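Local coordinates for xylulokinase (Brucella ovis, PDB 5VM1), which probably catalyses the ATP-dependent phosphorylation of D-xylulose to D-xylulose 5-phosphate, as a member of the FGGY family of carbohydrate kinases, at residues A[325-338]-A[358-372]. Numbering follows the deposited sequence.
Sequences ELGETLKAPGSVTF and FCGLEHEADRSALTQ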
ATOM      1  N   GLU A 325      -0.936  -9.833  28.148  1.00 54.66           N
ATOM      2  CA  GLU A 325      -1.477  -9.412  29.442  1.00 50.14           C
ATOM      3  C   GLU A 325      -2.961  -9.076  29.343  1.00 50.72           C
ATOM      4  O   GLU A 325      -3.732  -9.412  30.243  1.00 50.59           O
ATOM      5  CB  GLU A 325      -0.687  -8.220  29.988  1.00 51.16           C
ATOM      6  CG  GLU A 325      -1.195  -7.650  31.328  1.00 52.53           C
ATOM      7  CD  GLU A 325      -0.375  -6.448  31.800  1.00 61.01           C
ATOM      8  OE1 GLU A 325       0.045  -5.632  30.951  1.00 61.65           O
ATOM      9  OE2 GLU A 325      -0.107  -6.340  33.016  1.00 69.79           O
ATOM     10  N   LEU A 326      -3.383  -8.440  28.243  1.00 53.72           N
ATOM     11  CA  LEU A 326      -4.783  -8.050  28.088  1.00 47.28           C
ATOM     12  C   LEU A 326      -5.690  -9.263  27.891  1.00 54.27           C
ATOM     13  O   LEU A 326      -6.794  -9.322  28.450  1.00 48.13           O
ATOM     14  CB  LEU A 326      -4.905  -7.093  26.913  1.00 38.73           C
ATOM     15  CG  LEU A 326      -6.255  -6.447  26.676  1.00 40.38           C
ATOM     16  CD1 LEU A 326      -6.702  -5.676  27.908  1.00 38.46           C
ATOM     17  CD2 LEU A 326      -6.139  -5.535  25.458  1.00 35.39           C
ATOM     18  N   GLY A 327      -5.239 -10.247  27.117  1.00 59.95           N
ATOM     19  CA  GLY A 327      -5.948 -11.507  26.983  1.00 54.30           C
ATOM     20  C   GLY A 327      -6.694 -11.655  25.670  1.00 48.68           C
ATOM     21  O   GLY A 327      -6.679 -10.788  24.786  1.00 51.70           O
ATOM     22  N   GLU A 328      -7.414 -12.780  25.589  1.00 50.62           N
ATOM     23  CA  GLU A 328      -8.174 -13.146  24.403  1.00 56.66           C
ATOM     24  C   GLU A 328      -9.647 -12.748  24.473  1.00 53.92           C
ATOM     25  O   GLU A 328     -10.290 -12.648  23.422  1.00 57.35           O
ATOM     26  CB  GLU A 328      -8.093 -14.669  24.172  1.00 64.40           C
ATOM     27  CG  GLU A 328      -6.688 -15.299  24.199  1.00 69.93           C
ATOM     28  CD  GLU A 328      -5.893 -15.098  22.912  1.00 70.78           C
ATOM     29  OE1 GLU A 328      -6.309 -15.594  21.838  1.00 73.83           O
ATOM     30  OE2 GLU A 328      -4.833 -14.451  22.983  1.00 70.87           O
ATOM     31  N   THR A 329     -10.170 -12.442  25.658  1.00 51.57           N
ATOM     32  CA  THR A 329     -11.578 -12.107  25.829  1.00 53.15           C
ATOM     33  C   THR A 329     -11.792 -10.594  25.754  1.00 54.35           C
ATOM     34  O   THR A 329     -11.084  -9.820  26.414  1.00 50.05           O
ATOM     35  CB  THR A 329     -12.097 -12.657  27.158  1.00 50.71           C
ATOM     36  OG1 THR A 329     -12.051 -14.089  27.119  1.00 50.76           O
ATOM     37  CG2 THR A 329     -13.536 -12.207  27.405  1.00 48.35           C
ATOM     38  N   LEU A 330     -12.727 -10.178  24.897  1.00 49.52           N
ATOM     39  CA  LEU A 330     -13.032  -8.761  24.747  1.00 46.19           C
ATOM     40  C   LEU A 330     -13.685  -8.231  26.016  1.00 47.07           C
ATOM     41  O   LEU A 330     -14.525  -8.900  26.632  1.00 43.12           O
ATOM     42  CB  LEU A 330     -13.951  -8.521  23.551  1.00 42.89           C
ATOM     43  CG  LEU A 330     -13.986  -7.079  23.015  1.00 44.50           C
ATOM     44  CD1 LEU A 330     -12.700  -6.740  22.263  1.00 43.24           C
ATOM     45  CD2 LEU A 330     -15.182  -6.824  22.124  1.00 37.68           C
ATOM     46  N   LYS A 331     -13.263  -7.040  26.425  1.00 44.67           N
ATOM     47  CA  LYS A 331     -13.813  -6.339  27.578  1.00 44.74           C
ATOM     48  C   LYS A 331     -14.621  -5.126  27.131  1.00 43.62           C
ATOM     49  O   LYS A 331     -14.362  -4.542  26.072  1.00 53.49           O
ATOM     50  CB  LYS A 331     -12.693  -5.879  28.506  1.00 43.31           C
ATOM     51  CG  LYS A 331     -11.888  -7.006  29.113  1.00 44.05           C
ATOM     52  CD  LYS A 331     -10.759  -6.428  29.921  1.00 40.90           C
ATOM     53  CE  LYS A 331      -9.744  -7.477  30.330  1.00 46.09           C
ATOM     54  NZ  LYS A 331      -8.544  -6.756  30.860  1.00 56.43           N
ATOM     55  N   ALA A 332     -15.584  -4.732  27.953  1.00 39.88           N
ATOM     56  CA  ALA A 332     -16.311  -3.501  27.676  1.00 41.99           C
ATOM     57  C   ALA A 332     -15.361  -2.323  27.826  1.00 42.57           C
ATOM     58  O   ALA A 332     -14.493  -2.346  28.696  1.00 49.49           O
ATOM     59  CB  ALA A 332     -17.483  -3.319  28.625  1.00 40.73           C
ATOM     60  N   PRO A 333     -15.459  -1.312  26.973  1.00 36.02           N
ATOM     61  CA  PRO A 333     -14.544  -0.173  27.104  1.00 39.32           C
ATOM     62  C   PRO A 333     -14.709   0.471  28.472  1.00 49.90           C
ATOM     63  O   PRO A 333     -15.805   0.500  29.051  1.00 41.65           O
ATOM     64  CB  PRO A 333     -14.977   0.773  25.982  1.00 33.66           C
ATOM     65  CG  PRO A 333     -15.714  -0.091  25.010  1.00 34.12           C
ATOM     66  CD  PRO A 333     -16.390  -1.147  25.849  1.00 39.76           C
ATOM     67  N   GLY A 334     -13.594   0.970  29.002  1.00 51.99           N
ATOM     68  CA  GLY A 334     -13.598   1.745  30.220  1.00 35.33           C
ATOM     69  C   GLY A 334     -13.613   3.238  29.941  1.00 34.48           C
ATOM     70  O   GLY A 334     -13.855   3.703  28.823  1.00 55.57           O
ATOM     71  N   SER A 335     -13.317   4.003  30.988  1.00 35.32           N
ATOM     72  CA  SER A 335     -13.375   5.453  30.871  1.00 38.39           C
ATOM     73  C   SER A 335     -12.201   6.007  30.088  1.00 42.65           C
ATOM     74  O   SER A 335     -12.272   7.158  29.645  1.00 46.36           O
ATOM     75  CB  SER A 335     -13.446   6.093  32.264  1.00 35.97           C
ATOM     76  OG  SER A 335     -12.302   5.819  33.033  1.00 38.61           O
ATOM     77  N   VAL A 336     -11.156   5.203  29.880  1.00 37.06           N
ATOM     78  CA  VAL A 336      -9.977   5.631  29.131  1.00 37.01           C
ATOM     79  C   VAL A 336     -10.242   5.566  27.627  1.00 37.89           C
ATOM     80  O   VAL A 336     -10.755   4.569  27.104  1.00 46.92           O
ATOM     81  CB  VAL A 336      -8.753   4.784  29.491  1.00 32.19           C
ATOM     82  CG1 VAL A 336      -7.599   5.290  28.682  1.00 38.01           C
ATOM     83  CG2 VAL A 336      -8.440   4.866  30.968  1.00 32.82           C
ATOM     84  N   THR A 337      -9.900   6.642  26.933  1.00 32.99           N
ATOM     85  CA  THR A 337      -9.994   6.758  25.487  1.00 30.18           C
ATOM     86  C   THR A 337      -8.618   7.121  24.940  1.00 35.31           C
ATOM     87  O   THR A 337      -7.908   7.947  25.522  1.00 43.40           O
ATOM     88  CB  THR A 337     -11.052   7.827  25.089  1.00 34.01           C
ATOM     89  OG1 THR A 337     -12.384   7.369  25.421  1.00 38.92           O
ATOM     90  CG2 THR A 337     -10.972   8.179  23.606  1.00 31.18           C
ATOM     91  N   PHE A 338      -8.225   6.504  23.834  1.00 30.25           N
ATOM     92  CA  PHE A 338      -6.938   6.803  23.207  1.00 31.77           C
ATOM     93  C   PHE A 338      -7.180   7.342  21.797  1.00 39.73           C
ATOM     94  O   PHE A 338      -7.881   6.712  20.995  1.00 41.93           O
ATOM     95  CB  PHE A 338      -6.043   5.563  23.170  1.00 28.36           C
ATOM     96  CG  PHE A 338      -4.720   5.778  22.506  1.00 29.15           C
ATOM     97  CD1 PHE A 338      -3.729   6.515  23.115  1.00 39.20           C
ATOM     98  CD2 PHE A 338      -4.463   5.233  21.276  1.00 36.98           C
ATOM     99  CE1 PHE A 338      -2.498   6.711  22.502  1.00 35.05           C
ATOM    100  CE2 PHE A 338      -3.239   5.421  20.659  1.00 33.11           C
ATOM    101  CZ  PHE A 338      -2.259   6.156  21.275  1.00 32.14           C
ATOM    102  N   PHE A 358      -4.560  10.354  25.718  1.00 43.07           N
ATOM    103  CA  PHE A 358      -5.326   9.509  26.622  1.00 36.54           C
ATOM    104  C   PHE A 358      -6.290  10.419  27.365  1.00 37.51           C
ATOM    105  O   PHE A 358      -5.897  11.493  27.823  1.00 40.98           O
ATOM    106  CB  PHE A 358      -4.440   8.810  27.658  1.00 39.13           C
ATOM    107  CG  PHE A 358      -3.749   7.592  27.154  1.00 33.94           C
ATOM    108  CD1 PHE A 358      -4.462   6.430  26.918  1.00 34.80           C
ATOM    109  CD2 PHE A 358      -2.367   7.583  26.973  1.00 31.06           C
ATOM    110  CE1 PHE A 358      -3.817   5.266  26.450  1.00 32.97           C
ATOM    111  CE2 PHE A 358      -1.713   6.431  26.523  1.00 32.98           C
ATOM    112  CZ  PHE A 358      -2.453   5.271  26.257  1.00 32.80           C
ATOM    113  N   CYS A 359      -7.544   9.994  27.490  1.00 42.51           N
ATOM    114  CA  CYS A 359      -8.539  10.726  28.268  1.00 45.73           C
ATOM    115  C   CYS A 359      -9.254   9.738  29.172  1.00 42.60           C
ATOM    116  O   CYS A 359      -9.142   8.523  29.013  1.00 44.95           O
ATOM    117  CB  CYS A 359      -9.571  11.488  27.411  1.00 36.60           C
ATOM    118  SG  CYS A 359      -8.909  13.005  26.678  1.00 47.28           S
ATOM    119  N   GLY A 360      -9.934  10.278  30.171  1.00 34.19           N
ATOM    120  CA  GLY A 360     -10.623   9.424  31.106  1.00 47.33           C
ATOM    121  C   GLY A 360      -9.742   8.712  32.093  1.00 51.30           C
ATOM    122  O   GLY A 360     -10.160   7.696  32.647  1.00 63.81           O
ATOM    123  N   LEU A 361      -8.533   9.214  32.336  1.00 41.08           N
ATOM    124  CA  LEU A 361      -7.631   8.529  33.244  1.00 38.32           C
ATOM    125  C   LEU A 361      -8.149   8.594  34.672  1.00 39.57           C
ATOM    126  O   LEU A 361      -8.588   9.639  35.154  1.00 41.06           O
ATOM    127  CB  LEU A 361      -6.216   9.106  33.165  1.00 36.30           C
ATOM    128  CG  LEU A 361      -5.508   9.091  31.816  1.00 34.07           C
ATOM    129  CD1 LEU A 361      -4.205   9.874  31.925  1.00 34.30           C
ATOM    130  CD2 LEU A 361      -5.290   7.663  31.275  1.00 35.10           C
ATOM    131  N   GLU A 362      -8.044   7.460  35.351  1.00 40.51           N
ATOM    132  CA  GLU A 362      -8.515   7.251  36.703  1.00 43.33           C
ATOM    133  C   GLU A 362      -7.369   6.622  37.481  1.00 45.88           C
ATOM    134  O   GLU A 362      -6.441   6.078  36.891  1.00 42.64           O
ATOM    135  CB  GLU A 362      -9.721   6.327  36.691  1.00 49.52           C
ATOM    136  CG  GLU A 362     -11.030   7.009  36.474  1.00 68.92           C
ATOM    137  CD  GLU A 362     -12.163   6.009  36.329  1.00 85.01           C
ATOM    138  OE1 GLU A 362     -11.863   4.794  36.233  1.00 87.03           O
ATOM    139  OE2 GLU A 362     -13.344   6.440  36.311  1.00 90.15           O
ATOM    140  N   HIS A 363      -7.423   6.680  38.815  1.00 52.75           N
ATOM    141  CA  HIS A 363      -6.376   6.005  39.572  1.00 48.12           C
ATOM    142  C   HIS A 363      -6.398   4.506  39.324  1.00 52.71           C
ATOM    143  O   HIS A 363      -5.337   3.877  39.289  1.00 58.20           O
ATOM    144  CB  HIS A 363      -6.489   6.291  41.072  1.00 51.48           C
ATOM    145  CG  HIS A 363      -6.048   7.671  41.449  1.00 55.24           C
ATOM    146  ND1 HIS A 363      -4.732   8.074  41.382  1.00 54.42           N
ATOM    147  CD2 HIS A 363      -6.742   8.731  41.925  1.00 53.86           C
ATOM    148  CE1 HIS A 363      -4.641   9.335  41.763  1.00 52.96           C
ATOM    149  NE2 HIS A 363      -5.848   9.756  42.097  1.00 54.24           N
ATOM    150  N   GLU A 364      -7.587   3.923  39.137  1.00 59.86           N
ATOM    151  CA  GLU A 364      -7.738   2.487  38.910  1.00 60.82           C
ATOM    152  C   GLU A 364      -7.275   2.014  37.534  1.00 50.93           C
ATOM    153  O   GLU A 364      -7.263   0.804  37.300  1.00 55.19           O
ATOM    154  CB  GLU A 364      -9.182   2.044  39.139  1.00 69.63           C
ATOM    155  CG  GLU A 364     -10.211   2.944  38.521  1.00 83.06           C
ATOM    156  CD  GLU A 364     -11.042   3.662  39.557  1.00 85.69           C
ATOM    157  OE1 GLU A 364     -10.499   4.562  40.247  1.00 78.96           O
ATOM    158  OE2 GLU A 364     -12.237   3.312  39.669  1.00 89.84           O
ATOM    159  N   ALA A 365      -6.977   2.897  36.589  1.00 43.86           N
ATOM    160  CA  ALA A 365      -6.525   2.422  35.289  1.00 40.75           C
ATOM    161  C   ALA A 365      -5.101   1.884  35.422  1.00 48.30           C
ATOM    162  O   ALA A 365      -4.178   2.625  35.769  1.00 54.14           O
ATOM    163  CB  ALA A 365      -6.588   3.531  34.246  1.00 38.41           C
ATOM    164  N   ASP A 366      -4.924   0.594  35.157  1.00 47.52           N
ATOM    165  CA  ASP A 366      -3.613  -0.027  35.182  1.00 46.64           C
ATOM    166  C   ASP A 366      -3.035  -0.066  33.766  1.00 47.54           C
ATOM    167  O   ASP A 366      -3.638   0.411  32.801  1.00 52.26           O
ATOM    168  CB  ASP A 366      -3.690  -1.430  35.802  1.00 44.32           C
ATOM    169  CG  ASP A 366      -4.752  -2.323  35.143  1.00 51.38           C
ATOM    170  OD1 ASP A 366      -5.241  -2.016  34.037  1.00 54.96           O
ATOM    171  OD2 ASP A 366      -5.103  -3.362  35.737  1.00 62.55           O
ATOM    172  N   ARG A 367      -1.847  -0.654  33.640  1.00 47.33           N
ATOM    173  CA  ARG A 367      -1.210  -0.755  32.331  1.00 49.09           C
ATOM    174  C   ARG A 367      -2.104  -1.442  31.313  1.00 50.04           C
ATOM    175  O   ARG A 367      -2.154  -1.024  30.156  1.00 49.42           O
ATOM    176  CB  ARG A 367       0.115  -1.492  32.426  1.00 46.99           C
ATOM    177  CG  ARG A 367       0.800  -1.549  31.100  1.00 48.94           C
ATOM    178  CD  ARG A 367       2.177  -2.114  31.229  1.00 52.70           C
ATOM    179  NE  ARG A 367       2.189  -3.501  31.676  1.00 57.75           N
ATOM    180  CZ  ARG A 367       3.192  -4.031  32.361  1.00 68.44           C
ATOM    181  NH1 ARG A 367       4.247  -3.277  32.679  1.00 65.04           N
ATOM    182  NH2 ARG A 367       3.135  -5.302  32.726  1.00 76.87           N
ATOM    183  N   SER A 368      -2.756  -2.541  31.710  1.00 56.64           N
ATOM    184  CA  SER A 368      -3.630  -3.278  30.802  1.00 45.14           C
ATOM    185  C   SER A 368      -4.823  -2.438  30.353  1.00 48.77           C
ATOM    186  O   SER A 368      -5.287  -2.561  29.213  1.00 39.73           O
ATOM    187  CB  SER A 368      -4.094  -4.572  31.467  1.00 48.57           C
ATOM    188  OG  SER A 368      -5.273  -5.067  30.863  1.00 62.09           O
ATOM    189  N   ALA A 369      -5.350  -1.595  31.235  1.00 55.19           N
ATOM    190  CA  ALA A 369      -6.484  -0.778  30.820  1.00 51.01           C
ATOM    191  C   ALA A 369      -6.071   0.211  29.744  1.00 44.59           C
ATOM    192  O   ALA A 369      -6.854   0.501  28.838  1.00 43.77           O
ATOM    193  CB  ALA A 369      -7.091  -0.048  32.016  1.00 42.21           C
ATOM    194  N   LEU A 370      -4.837   0.710  29.800  1.00 44.91           N
ATOM    195  CA  LEU A 370      -4.403   1.662  28.784  1.00 45.62           C
ATOM    196  C   LEU A 370      -4.058   0.952  27.480  1.00 44.59           C
ATOM    197  O   LEU A 370      -4.393   1.453  26.403  1.00 47.16           O
ATOM    198  CB  LEU A 370      -3.219   2.484  29.293  1.00 35.72           C
ATOM    199  CG  LEU A 370      -3.620   3.810  29.917  1.00 35.78           C
ATOM    200  CD1 LEU A 370      -4.499   3.589  31.101  1.00 33.02           C
ATOM    201  CD2 LEU A 370      -2.381   4.547  30.325  1.00 42.59           C
ATOM    202  N   THR A 371      -3.420  -0.225  27.560  1.00 46.14           N
ATOM    203  CA  THR A 371      -3.301  -1.103  26.396  1.00 39.95           C
ATOM    204  C   THR A 371      -4.650  -1.294  25.702  1.00 45.36           C
ATOM    205  O   THR A 371      -4.765  -1.091  24.485  1.00 40.25           O
ATOM    206  CB  THR A 371      -2.724  -2.459  26.814  1.00 33.97           C
ATOM    207  OG1 THR A 371      -1.387  -2.288  27.275  1.00 46.12           O
ATOM    208  CG2 THR A 371      -2.744  -3.475  25.656  1.00 34.07           C
ATOM    209  N   GLN A 372      -5.690  -1.654  26.474  1.00 40.28           N
ATOM    210  CA  GLN A 372      -7.035  -1.821  25.922  1.00 31.95           C
ATOM    211  C   GLN A 372      -7.518  -0.563  25.203  1.00 36.94           C
ATOM    212  O   GLN A 372      -8.057  -0.642  24.094  1.00 40.32           O
ATOM    213  CB  GLN A 372      -7.994  -2.188  27.036  1.00 32.77           C
ATOM    214  CG  GLN A 372      -9.371  -2.561  26.613  1.00 38.06           C
ATOM    215  CD  GLN A 372     -10.251  -2.754  27.833  1.00 46.51           C
ATOM    216  OE1 GLN A 372      -9.858  -3.416  28.798  1.00 56.69           O
ATOM    217  NE2 GLN A 372     -11.423  -2.138  27.819  1.00 47.46           N
TER
HETATM  218  O   HOH W   1      -1.454  -4.932  28.493  1.00 39.84           O
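Gln-372 reaches from the first turns of helix 367-390 to the loop that follows helix 319-326. Its CB packs against Leu-326 CD1 at 3.8 Å. CG stands anti to the backbone N (chi1 -173°), and the chain runs on extended, which carries the amide out to the loop. CD lies beside Lys-331 CB. OE1 rests on the aliphatic part of Lys-331, 3.3 Å from its CD. NE2 makes a weak hydrogen bond to Ala-332 O at 3.2 Å and another hydrogen bond to Glu-376 OE2, one turn further along the helix. Two acceptors thus hold the amide nitrogen.

At the start of the same helix, Arg-367 forms a salt bridge with Glu-325. Its NE donates to the syn lone pair of Glu-325 OE1 at 3.1 Å, nearly straight and in the guanidinium plane. A second, weak hydrogen bond runs from Arg-367 NH2 to Glu-325 OE2. The carboxylate and guanidinium planes are 52° apart. A water links Glu-325 OE1 to Thr-371 OG1. The N-cap is Asp-366, whose OD1 accepts from Ala-369 N.

The segments also meet in a two-stranded antiparallel sheet, 337-339 with 357-359, within the C-terminal FGGY domain and away from the predicted active-site and substrate-binding residues. Thr-337 and Cys-359 are its hydrogen-bonded pair, and both side chains touch Leu-483 of helix 470-488. On the other face, Phe-338 CD1 lies over one face of the Phe-358 ring, offset toward the rim. The ring planes are at 45°. Leu-370 CD2 sits over the centre of the opposite face. Val-336 CG1 meets Phe-358 CD1 at 3.8 Å, while its CG2 packs against Ala-365 CB and Leu-370 CD1. Beyond the strands, Ser-335 OG donates to Gly-360 O at 2.9 Å, in the carbonyl plane.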